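Local coordinates for protein FprA (Mycobacterium tuberculosis, PDB 1LQT) that transfers electrons between NADPH and ferredoxin through a bound FAD, and may supply electrons to P450 systems, at residues P352-P364 with N371-N385. Residues are numbered along the deposited sequence; the frame is centred on the assembly and turned at random.
Sequences PNEYVVGWIKRGP and NKKDAQDTVDTLIKN. With FAD (flavin-adenine dinucleotide), chain H.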
loop_
_atom_site.group_PDB
_atom_site.type_symbol
_atom_site.label_atom_id
_atom_site.label_comp_id
_atom_site.label_asym_id
_atom_site.label_seq_id
_atom_site.Cartn_x
_atom_site.Cartn_y
_atom_site.Cartn_z
ATOM N N PRO A 352 3.494 -23.010 -15.896
ATOM C CA PRO A 352 2.950 -24.182 -15.216
ATOM C C PRO A 352 3.122 -24.137 -13.703
ATOM O O PRO A 352 2.500 -24.950 -13.017
ATOM C CB PRO A 352 3.829 -25.304 -15.735
ATOM C CG PRO A 352 5.124 -24.682 -15.974
ATOM C CD PRO A 352 4.852 -23.226 -16.410
ATOM N N ASN A 353 3.952 -23.223 -13.175
ATOM C CA ASN A 353 4.263 -23.323 -11.746
ATOM C C ASN A 353 4.513 -21.983 -11.044
ATOM O O ASN A 353 5.048 -21.978 -9.951
ATOM C CB ASN A 353 5.442 -24.276 -11.481
ATOM C CG ASN A 353 6.740 -23.711 -11.868
ATOM O OD1 ASN A 353 6.800 -22.877 -12.787
ATOM N ND2 ASN A 353 7.834 -24.143 -11.190
ATOM N N GLU A 354 4.113 -20.878 -11.676
ATOM C CA GLU A 354 4.244 -19.556 -11.069
ATOM C C GLU A 354 2.848 -18.986 -10.893
ATOM O O GLU A 354 2.002 -19.108 -11.772
ATOM C CB GLU A 354 5.117 -18.667 -11.930
ATOM C CG GLU A 354 6.517 -19.215 -12.145
ATOM C CD GLU A 354 7.200 -18.587 -13.337
ATOM O OE1 GLU A 354 6.700 -18.778 -14.468
ATOM O OE2 GLU A 354 8.219 -17.896 -13.176
ATOM N N TYR A 355 2.660 -18.283 -9.775
ATOM C CA TYR A 355 1.374 -17.840 -9.317
ATOM C C TYR A 355 1.481 -16.419 -8.819
ATOM O O TYR A 355 2.573 -15.902 -8.589
ATOM C CB TYR A 355 0.873 -18.761 -8.184
ATOM C CG TYR A 355 0.689 -20.184 -8.657
ATOM C CD1 TYR A 355 1.760 -21.063 -8.719
ATOM C CD2 TYR A 355 -0.557 -20.627 -9.072
ATOM C CE1 TYR A 355 1.598 -22.345 -9.208
ATOM C CE2 TYR A 355 -0.714 -21.912 -9.584
ATOM C CZ TYR A 355 0.364 -22.761 -9.641
ATOM O OH TYR A 355 0.199 -24.035 -10.145
ATOM N N VAL A 356 0.333 -15.806 -8.604
ATOM C CA VAL A 356 0.225 -14.487 -8.011
ATOM C C VAL A 356 -0.857 -14.477 -6.947
ATOM O O VAL A 356 -1.844 -15.191 -7.038
ATOM C CB VAL A 356 -0.080 -13.395 -9.064
ATOM C CG1 VAL A 356 1.165 -13.046 -9.843
ATOM C CG2 VAL A 356 -1.217 -13.790 -10.000
ATOM N N VAL A 357 -0.660 -13.626 -5.941
ATOM C CA VAL A 357 -1.631 -13.324 -4.913
ATOM C C VAL A 357 -1.558 -11.833 -4.627
ATOM O O VAL A 357 -0.568 -11.180 -4.914
ATOM C CB VAL A 357 -1.396 -14.121 -3.593
ATOM C CG1 VAL A 357 -1.604 -15.627 -3.847
ATOM C CG2 VAL A 357 -0.018 -13.838 -3.054
ATOM N N GLY A 358 -2.601 -11.320 -4.001
ATOM C CA GLY A 358 -2.582 -9.958 -3.505
ATOM C C GLY A 358 -2.812 -8.929 -4.584
ATOM O O GLY A 358 -3.377 -9.193 -5.644
ATOM N N TRP A 359 -2.357 -7.721 -4.296
ATOM C CA TRP A 359 -2.558 -6.602 -5.205
ATOM C C TRP A 359 -1.946 -6.774 -6.589
ATOM O O TRP A 359 -2.466 -6.200 -7.526
ATOM C CB TRP A 359 -2.083 -5.317 -4.521
ATOM C CG TRP A 359 -3.030 -4.832 -3.470
ATOM C CD1 TRP A 359 -4.106 -5.479 -2.964
ATOM C CD2 TRP A 359 -3.017 -3.544 -2.866
ATOM N NE1 TRP A 359 -4.775 -4.673 -2.077
ATOM C CE2 TRP A 359 -4.136 -3.466 -2.024
ATOM C CE3 TRP A 359 -2.189 -2.420 -2.990
ATOM C CZ2 TRP A 359 -4.449 -2.320 -1.327
ATOM C CZ3 TRP A 359 -2.531 -1.259 -2.290
ATOM C CH2 TRP A 359 -3.650 -1.237 -1.481
ATOM N N ILE A 360 -0.869 -7.537 -6.736
ATOM C CA ILE A 360 -0.336 -7.744 -8.057
ATOM C C ILE A 360 -1.265 -8.626 -8.918
ATOM O O ILE A 360 -1.203 -8.573 -10.137
ATOM C CB ILE A 360 1.110 -8.316 -8.003
ATOM C CG1 ILE A 360 1.813 -8.114 -9.366
ATOM C CG2 ILE A 360 1.140 -9.781 -7.601
ATOM C CD1 ILE A 360 2.023 -6.661 -9.816
ATOM N N LYS A 361 -2.082 -9.438 -8.266
ATOM C CA LYS A 361 -3.091 -10.296 -8.905
ATOM C C LYS A 361 -4.392 -9.555 -9.179
ATOM O O LYS A 361 -4.937 -9.671 -10.284
ATOM C CB LYS A 361 -3.393 -11.509 -8.003
ATOM C CG LYS A 361 -4.552 -12.456 -8.462
ATOM C CD LYS A 361 -4.805 -13.519 -7.348
ATOM C CE LYS A 361 -5.979 -14.452 -7.641
ATOM N NZ LYS A 361 -6.215 -15.381 -6.480
ATOM N N ARG A 362 -4.893 -8.862 -8.156
ATOM C CA ARG A 362 -6.252 -8.311 -8.123
ATOM C C ARG A 362 -6.344 -6.842 -8.386
ATOM O O ARG A 362 -7.444 -6.326 -8.538
ATOM C CB ARG A 362 -6.801 -8.460 -6.694
ATOM C CG ARG A 362 -6.921 -9.812 -6.175
ATOM C CD ARG A 362 -7.826 -9.873 -4.995
ATOM N NE ARG A 362 -7.101 -9.350 -3.837
ATOM C CZ ARG A 362 -7.491 -8.323 -3.092
ATOM N NH1 ARG A 362 -8.635 -7.711 -3.350
ATOM N NH2 ARG A 362 -6.742 -7.888 -2.083
ATOM N N GLY A 363 -5.233 -6.149 -8.409
ATOM C CA GLY A 363 -5.235 -4.706 -8.426
ATOM C C GLY A 363 -5.207 -4.175 -7.000
ATOM O O GLY A 363 -5.452 -4.900 -6.052
ATOM N N PRO A 364 -4.927 -2.885 -6.886
ATOM C CA PRO A 364 -4.592 -2.306 -5.596
ATOM C C PRO A 364 -5.757 -1.844 -4.794
ATOM O O PRO A 364 -5.836 -0.638 -4.455
ATOM C CB PRO A 364 -3.715 -1.134 -5.989
ATOM C CG PRO A 364 -4.303 -0.669 -7.277
ATOM C CD PRO A 364 -4.676 -1.948 -7.996
ATOM N N ASN A 371 -6.954 -10.098 1.330
ATOM C CA ASN A 371 -5.899 -10.912 0.746
ATOM C C ASN A 371 -5.933 -12.367 1.191
ATOM O O ASN A 371 -5.267 -13.206 0.596
ATOM C CB ASN A 371 -4.556 -10.267 1.062
ATOM C CG ASN A 371 -4.442 -8.892 0.453
ATOM O OD1 ASN A 371 -4.335 -8.778 -0.754
ATOM N ND2 ASN A 371 -4.526 -7.866 1.272
ATOM N N LYS A 372 -6.721 -12.670 2.209
ATOM C CA LYS A 372 -6.715 -14.013 2.761
ATOM C C LYS A 372 -7.407 -15.038 1.830
ATOM O O LYS A 372 -6.802 -16.026 1.470
ATOM C CB LYS A 372 -7.333 -14.011 4.150
ATOM C CG LYS A 372 -7.229 -15.354 4.865
ATOM C CD LYS A 372 -7.690 -15.276 6.290
ATOM C CE LYS A 372 -7.603 -16.628 6.972
ATOM N NZ LYS A 372 -8.007 -16.491 8.393
ATOM N N LYS A 373 -8.661 -14.799 1.452
ATOM C CA LYS A 373 -9.349 -15.734 0.576
ATOM C C LYS A 373 -8.683 -15.785 -0.779
ATOM O O LYS A 373 -8.587 -16.843 -1.404
ATOM C CB LYS A 373 -10.811 -15.336 0.406
ATOM C CG LYS A 373 -11.557 -16.313 -0.439
ATOM C CD LYS A 373 -13.009 -15.939 -0.597
ATOM C CE LYS A 373 -13.376 -15.654 -2.033
ATOM N NZ LYS A 373 -13.214 -16.869 -2.891
ATOM N N ASP A 374 -8.194 -14.627 -1.216
ATOM C CA ASP A 374 -7.452 -14.518 -2.450
ATOM C C ASP A 374 -6.269 -15.485 -2.458
ATOM O O ASP A 374 -6.079 -16.258 -3.393
ATOM C CB ASP A 374 -7.014 -13.060 -2.648
ATOM C CG ASP A 374 -6.337 -12.850 -3.941
ATOM O OD1 ASP A 374 -6.842 -13.368 -4.989
ATOM O OD2 ASP A 374 -5.311 -12.152 -3.979
ATOM N N ALA A 375 -5.481 -15.427 -1.410
ATOM C CA ALA A 375 -4.324 -16.294 -1.313
ATOM C C ALA A 375 -4.731 -17.765 -1.220
ATOM O O ALA A 375 -4.096 -18.613 -1.817
ATOM C CB ALA A 375 -3.458 -15.887 -0.129
ATOM N N GLN A 376 -5.774 -18.041 -0.467
ATOM C CA GLN A 376 -6.231 -19.414 -0.297
ATOM C C GLN A 376 -6.629 -20.012 -1.641
ATOM O O GLN A 376 -6.302 -21.144 -1.943
ATOM C CB GLN A 376 -7.417 -19.453 0.652
ATOM C CG GLN A 376 -7.924 -20.859 0.925
ATOM C CD GLN A 376 -6.917 -21.682 1.701
ATOM O OE1 GLN A 376 -6.539 -21.293 2.805
ATOM N NE2 GLN A 376 -6.472 -22.809 1.145
ATOM N N ASP A 377 -7.330 -19.208 -2.439
ATOM C CA ASP A 377 -7.753 -19.642 -3.756
ATOM C C ASP A 377 -6.573 -19.963 -4.646
ATOM O O ASP A 377 -6.554 -21.015 -5.316
ATOM C CB ASP A 377 -8.656 -18.586 -4.393
ATOM C CG ASP A 377 -10.026 -18.529 -3.746
ATOM O OD1 ASP A 377 -10.428 -19.482 -3.053
ATOM O OD2 ASP A 377 -10.758 -17.548 -3.882
ATOM N N THR A 378 -5.596 -19.068 -4.671
ATOM C CA THR A 378 -4.397 -19.327 -5.446
ATOM C C THR A 378 -3.699 -20.626 -4.967
ATOM O O THR A 378 -3.261 -21.453 -5.789
ATOM C CB THR A 378 -3.404 -18.152 -5.351
ATOM O OG1 THR A 378 -3.878 -17.010 -6.065
ATOM C CG2 THR A 378 -2.142 -18.526 -6.028
ATOM N N VAL A 379 -3.567 -20.762 -3.653
ATOM C CA VAL A 379 -2.863 -21.919 -3.094
ATOM C C VAL A 379 -3.576 -23.223 -3.403
ATOM O O VAL A 379 -2.940 -24.206 -3.744
ATOM C CB VAL A 379 -2.611 -21.722 -1.586
ATOM C CG1 VAL A 379 -2.233 -23.019 -0.933
ATOM C CG2 VAL A 379 -1.530 -20.657 -1.368
ATOM N N ASP A 380 -4.910 -23.199 -3.383
ATOM C CA ASP A 380 -5.645 -24.396 -3.733
ATOM C C ASP A 380 -5.307 -24.811 -5.166
ATOM O O ASP A 380 -5.089 -25.982 -5.461
ATOM C CB ASP A 380 -7.137 -24.156 -3.647
ATOM C CG ASP A 380 -7.664 -24.040 -2.228
ATOM O OD1 ASP A 380 -6.988 -24.411 -1.248
ATOM O OD2 ASP A 380 -8.828 -23.603 -2.036
ATOM N N THR A 381 -5.306 -23.852 -6.084
ATOM C CA THR A 381 -4.944 -24.136 -7.480
ATOM C C THR A 381 -3.528 -24.696 -7.605
ATOM O O THR A 381 -3.287 -25.684 -8.301
ATOM C CB THR A 381 -5.041 -22.844 -8.322
ATOM O OG1 THR A 381 -6.368 -22.315 -8.276
ATOM C CG2 THR A 381 -4.737 -23.115 -9.776
ATOM N N LEU A 382 -2.583 -24.031 -6.941
ATOM C CA LEU A 382 -1.198 -24.444 -6.930
ATOM C C LEU A 382 -1.053 -25.889 -6.457
ATOM O O LEU A 382 -0.348 -26.700 -7.081
ATOM C CB LEU A 382 -0.429 -23.472 -6.024
ATOM C CG LEU A 382 1.053 -23.676 -5.792
ATOM C CD1 LEU A 382 1.654 -22.396 -5.257
ATOM C CD2 LEU A 382 1.342 -24.799 -4.850
ATOM N N ILE A 383 -1.712 -26.220 -5.359
ATOM C CA ILE A 383 -1.570 -27.543 -4.764
ATOM C C ILE A 383 -2.202 -28.600 -5.669
ATOM O O ILE A 383 -1.647 -29.680 -5.849
ATOM C CB ILE A 383 -2.168 -27.572 -3.360
ATOM C CG1 ILE A 383 -1.255 -26.754 -2.441
ATOM C CG2 ILE A 383 -2.311 -29.003 -2.828
ATOM C CD1 ILE A 383 -1.668 -26.669 -1.044
ATOM N N LYS A 384 -3.354 -28.288 -6.254
ATOM C CA LYS A 384 -3.956 -29.207 -7.223
ATOM C C LYS A 384 -2.989 -29.484 -8.367
ATOM O O LYS A 384 -2.829 -30.636 -8.793
ATOM C CB LYS A 384 -5.274 -28.633 -7.736
ATOM C CG LYS A 384 -5.917 -29.399 -8.918
ATOM C CD LYS A 384 -7.310 -28.823 -9.232
ATOM C CE LYS A 384 -7.961 -29.380 -10.522
ATOM N NZ LYS A 384 -9.278 -28.697 -10.769
ATOM N N ASN A 385 -2.346 -28.430 -8.877
ATOM C CA ASN A 385 -1.429 -28.589 -9.995
ATOM C C ASN A 385 -0.201 -29.395 -9.626
ATOM O O ASN A 385 0.249 -30.218 -10.401
ATOM C CB ASN A 385 -1.026 -27.217 -10.563
ATOM C CG ASN A 385 -2.143 -26.524 -11.295
ATOM O OD1 ASN A 385 -2.100 -25.274 -11.453
ATOM N ND2 ASN A 385 -3.111 -27.267 -11.763
HETATM P PA FAD H . 2.165 -5.490 -0.038
HETATM O O1A FAD H . 2.491 -4.276 -0.810
HETATM O O2A FAD H . 1.672 -5.373 1.358
HETATM O O5B FAD H . 3.461 -6.426 0.018
HETATM C C5B FAD H . 4.275 -6.590 -1.150
HETATM C C4B FAD H . 5.657 -7.002 -0.658
HETATM O O4B FAD H . 6.389 -7.452 -1.795
HETATM C C3B FAD H . 6.464 -5.860 -0.030
HETATM O O3B FAD H . 7.047 -6.230 1.199
HETATM C C2B FAD H . 7.482 -5.549 -1.094
HETATM O O2B FAD H . 8.673 -4.942 -0.646
HETATM C C1B FAD H . 7.701 -6.930 -1.723
HETATM N N9A FAD H . 8.257 -6.908 -3.069
HETATM C C8A FAD H . 7.817 -6.144 -4.116
HETATM N N7A FAD H . 8.519 -6.362 -5.221
HETATM C C5A FAD H . 9.478 -7.286 -4.854
HETATM C C6A FAD H . 10.507 -7.888 -5.582
HETATM N N6A FAD H . 10.724 -7.678 -6.871
HETATM N N1A FAD H . 11.287 -8.784 -4.916
HETATM C C2A FAD H . 11.036 -9.052 -3.606
HETATM N N3A FAD H . 10.067 -8.516 -2.854
HETATM C C4A FAD H . 9.313 -7.639 -3.524
HETATM N N1 FAD H . -5.540 -2.141 4.900
HETATM C C2 FAD H . -6.170 -2.254 6.103
HETATM O O2 FAD H . -6.797 -3.255 6.392
HETATM N N3 FAD H . -6.109 -1.193 6.991
HETATM C C4 FAD H . -5.382 -0.058 6.778
HETATM O O4 FAD H . -5.336 0.849 7.639
HETATM C C4X FAD H . -4.694 0.029 5.562
HETATM N N5 FAD H . -3.917 1.130 5.277
HETATM C C5X FAD H . -3.282 1.219 4.066
HETATM C C6 FAD H . -2.530 2.328 3.765
HETATM C C7 FAD H . -1.932 2.500 2.529
HETATM C C7M FAD H . -1.102 3.723 2.251
HETATM C C8 FAD H . -2.080 1.485 1.576
HETATM C C8M FAD H . -1.473 1.627 0.207
HETATM C C9 FAD H . -2.821 0.343 1.872
HETATM C C9A FAD H . -3.429 0.192 3.110
HETATM N N10 FAD H . -4.196 -0.936 3.421
HETATM C C10 FAD H . -4.806 -1.031 4.647
HETATM C "C1'" FAD H . -4.337 -2.077 2.471
HETATM C "C2'" FAD H . -3.217 -3.100 2.658
HETATM O "O2'" FAD H . -1.998 -2.405 2.741
HETATM C "C3'" FAD H . -3.199 -4.072 1.463
HETATM O "O3'" FAD H . -4.418 -4.804 1.388
HETATM C "C4'" FAD H . -2.135 -5.167 1.527
HETATM O "O4'" FAD H . -0.940 -4.700 2.147
HETATM C "C5'" FAD H . -1.823 -5.693 0.126
HETATM O "O5'" FAD H . -0.988 -6.839 0.335
HETATM P P FAD H . 0.024 -7.423 -0.739
HETATM O O1P FAD H . 0.619 -8.599 -0.065
HETATM O O2P FAD H . -0.598 -7.627 -2.082
HETATM O O3P FAD H . 1.116 -6.296 -0.973
HETATM O O HOH W 1 1.708 -25.704 -8.906
#
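Asp374 reaches from helix 370-391 into the turn after strand 354-356, and its two carboxylate oxygens do different work. The backbone N-H of Gly358 meets OD2 close to end-on, in line with the C-O bond, with Gly358 N to Asp374 OD2 2.8 Å. Arg362 NE adds a weak, bent bond to the same oxygen. Lys361 NZ forms a salt bridge with Asp374 OD1 at 2.6 Å, approaching from above the carboxylate plane. Lys361 CG stands anti to the backbone N (chi1 174°) and the chain runs out straight, which places Lys361 NZ between Asp374 OD1 and Thr378 OG1, the latter 2.9 Å away. That hydroxyl in turn donates to Val356 O. The guanidinium of Arg362 meets Asn371 OD1 within its own plane, but NH2 lies above the amide plane of Asn371. Asn371 ND2 donates to FAD O3' and also to Ile368 O. Farther along the helix, Leu382 CB sits over the centre of the Tyr355 ring, a CH-pi contact 3.8 Å from the centroid. Asn385 OD1 lies at the ring edge, 2.9 Å from Tyr355 OH. A water bridges that hydroxyl and Leu382 O. Val357 CG1 presses tightly on Thr378 CB. The helix runs antiparallel (165°) to strand 354-356, an edge strand of the FAD-binding sheet. Two cations and an amide N-H probably stabilise Asp374 as the carboxylate. Its bond to Gly358 probably helps fix the turn where Trp359 N binds FAD O2P.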